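Local coordinates for protein triggering receptor expressed on myeloid cells 1 (Mus musculus, PDB 1U9K) that amplifies inflammatory responses as a myeloid cell-surface receptor that multimerises on ligand binding and signals through the adapter TYROBP/DAP12, seen here as its extracellular immunoglobulin V-type domain, at residues Phe65-Asp70 against Ala74-Gln79. Sequence-based numbering, arbitrary orientation.
Sequences FTLKHD and AMLQVQ
CD1 of L76 lies loosely at the edge of the H69 imidazole, near the ring plane, while the ring of F23 meets it with the planes about 15° apart. On the other side of the sheet the flat groups include the carboxamides of Q77 and Q79: OE1 of Q79 takes a weak bond from K68 NZ (3.1 Å) and another weak one from Q77 NE2. K68 runs alongside Q77, its CD 3.8 Å from Q77 NE2, and a bend at the last torsion (chi4 81°) carries the amine across to Q79. T66, on this same face, turns its hydroxyl OG1 to H61 ND1 instead.

On the face that carries H69, L67 and V78 lie side by side, and L67 CG also packs on L76 CD1 at 3.8 Å.

The backbones pair antiparallel, T66 with Q79 and K68 with Q77 each sharing two bonds; K68 N to Q77 O is short and nearly straight (2.7 Å, 173°). At the turn A74 and M75 both face D70, a G1 beta bulge, and M75 N reaches D70 O from above the carbonyl plane.

This hairpin forms the middle of a four-stranded sheet, between strands 17-22 and 58-62, and L76 and V78 pack on K33 and W35 of the facing sheet of the V-set sandwich.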
loop_
_atom_site.group_PDB
_atom_site.type_symbol
_atom_site.label_atom_id
_atom_site.label_comp_id
_atom_site.label_asym_id
_atom_site.label_seq_id
_atom_site.Cartn_x
_atom_site.Cartn_y
_atom_site.Cartn_z
ATOM N N PHE A 65 -6.312 -7.780 -1.922
ATOM C CA PHE A 65 -5.173 -7.056 -1.357
ATOM C C PHE A 65 -4.543 -7.900 -0.231
ATOM O O PHE A 65 -5.253 -8.535 0.545
ATOM C CB PHE A 65 -5.605 -5.706 -0.795
ATOM C CG PHE A 65 -6.282 -4.842 -1.788
ATOM C CD1 PHE A 65 -7.630 -4.887 -1.949
ATOM C CD2 PHE A 65 -5.553 -3.966 -2.559
ATOM C CE1 PHE A 65 -8.259 -4.114 -2.883
ATOM C CE2 PHE A 65 -6.187 -3.187 -3.486
ATOM C CZ PHE A 65 -7.544 -3.287 -3.660
ATOM N N THR A 66 -3.217 -7.895 -0.189
ATOM C CA THR A 66 -2.475 -8.457 0.904
ATOM C C THR A 66 -1.432 -7.428 1.305
ATOM O O THR A 66 -0.747 -6.860 0.478
ATOM C CB THR A 66 -1.790 -9.770 0.464
ATOM O OG1 THR A 66 -2.798 -10.744 0.204
ATOM C CG2 THR A 66 -0.957 -10.371 1.605
ATOM N N LEU A 67 -1.337 -7.149 2.603
ATOM C CA LEU A 67 -0.305 -6.299 3.140
ATOM C C LEU A 67 0.541 -7.101 4.039
ATOM O O LEU A 67 0.048 -7.718 5.008
ATOM C CB LEU A 67 -0.985 -5.233 3.943
ATOM C CG LEU A 67 -0.443 -3.876 4.184
ATOM C CD1 LEU A 67 -0.024 -3.256 2.886
ATOM C CD2 LEU A 67 -1.602 -3.068 4.863
ATOM N N LYS A 68 1.827 -7.131 3.775
ATOM C CA LYS A 68 2.736 -7.824 4.669
ATOM C C LYS A 68 3.478 -6.742 5.392
ATOM O O LYS A 68 4.064 -5.859 4.766
ATOM C CB LYS A 68 3.666 -8.714 3.898
ATOM C CG LYS A 68 3.115 -10.030 3.430
ATOM C CD LYS A 68 4.238 -10.725 2.623
ATOM C CE LYS A 68 4.014 -12.255 2.430
ATOM N NZ LYS A 68 3.057 -12.327 1.284
ATOM N N HIS A 69 3.383 -6.756 6.697
ATOM C CA HIS A 69 4.140 -5.873 7.570
ATOM C C HIS A 69 5.362 -6.609 8.069
ATOM O O HIS A 69 5.268 -7.486 8.935
ATOM C CB HIS A 69 3.260 -5.363 8.711
ATOM C CG HIS A 69 4.025 -4.523 9.764
ATOM N ND1 HIS A 69 4.522 -3.267 9.495
ATOM C CD2 HIS A 69 4.349 -4.791 11.050
ATOM C CE1 HIS A 69 5.122 -2.796 10.572
ATOM N NE2 HIS A 69 5.031 -3.700 11.529
ATOM N N ASP A 70 6.537 -6.203 7.575
ATOM C CA ASP A 70 7.768 -6.877 7.848
ATOM C C ASP A 70 8.764 -5.946 8.513
ATOM O O ASP A 70 9.748 -5.569 7.918
ATOM C CB ASP A 70 8.300 -7.425 6.525
ATOM C CG ASP A 70 9.365 -8.472 6.677
ATOM O OD1 ASP A 70 10.049 -8.623 7.739
ATOM O OD2 ASP A 70 9.631 -9.171 5.693
ATOM N N ALA A 74 12.238 -3.590 7.838
ATOM C CA ALA A 74 11.742 -2.222 7.773
ATOM C C ALA A 74 10.970 -2.021 6.470
ATOM O O ALA A 74 11.223 -1.081 5.722
ATOM C CB ALA A 74 12.902 -1.248 7.871
ATOM N N MET A 75 10.029 -2.930 6.205
ATOM C CA MET A 75 9.388 -3.088 4.902
ATOM C C MET A 75 7.879 -3.379 5.080
ATOM O O MET A 75 7.470 -4.188 5.914
ATOM C CB MET A 75 10.068 -4.249 4.128
ATOM C CG MET A 75 9.497 -4.633 2.752
ATOM S SD MET A 75 9.610 -3.234 1.599
ATOM C CE MET A 75 11.432 -2.789 1.640
ATOM N N LEU A 76 7.067 -2.728 4.277
ATOM C CA LEU A 76 5.683 -3.112 4.084
ATOM C C LEU A 76 5.562 -3.590 2.644
ATOM O O LEU A 76 5.953 -2.828 1.747
ATOM C CB LEU A 76 4.883 -1.838 4.236
ATOM C CG LEU A 76 3.386 -1.897 4.202
ATOM C CD1 LEU A 76 2.914 -2.571 5.487
ATOM C CD2 LEU A 76 2.833 -0.486 4.088
ATOM N N GLN A 77 5.080 -4.793 2.388
ATOM C CA GLN A 77 4.865 -5.253 0.992
ATOM C C GLN A 77 3.386 -5.370 0.685
ATOM O O GLN A 77 2.628 -5.988 1.440
ATOM C CB GLN A 77 5.484 -6.629 0.776
ATOM C CG GLN A 77 5.434 -7.105 -0.644
ATOM C CD GLN A 77 6.112 -8.418 -0.804
ATOM O OE1 GLN A 77 7.319 -8.476 -0.961
ATOM N NE2 GLN A 77 5.345 -9.484 -0.742
ATOM N N VAL A 78 2.981 -4.830 -0.447
ATOM C CA VAL A 78 1.601 -4.908 -0.866
ATOM C C VAL A 78 1.489 -5.812 -2.077
ATOM O O VAL A 78 2.351 -5.785 -2.939
ATOM C CB VAL A 78 1.096 -3.504 -1.220
ATOM C CG1 VAL A 78 -0.345 -3.593 -1.701
ATOM C CG2 VAL A 78 1.277 -2.561 -0.006
ATOM N N GLN A 79 0.474 -6.678 -2.115
ATOM C CA GLN A 79 0.211 -7.470 -3.303
ATOM C C GLN A 79 -1.242 -7.279 -3.643
ATOM O O GLN A 79 -2.090 -7.300 -2.731
ATOM C CB GLN A 79 0.483 -8.929 -3.074
ATOM C CG GLN A 79 1.941 -9.284 -3.021
ATOM C CD GLN A 79 2.122 -10.736 -2.652
ATOM O OE1 GLN A 79 2.522 -11.052 -1.528
ATOM N NE2 GLN A 79 1.758 -11.623 -3.567
#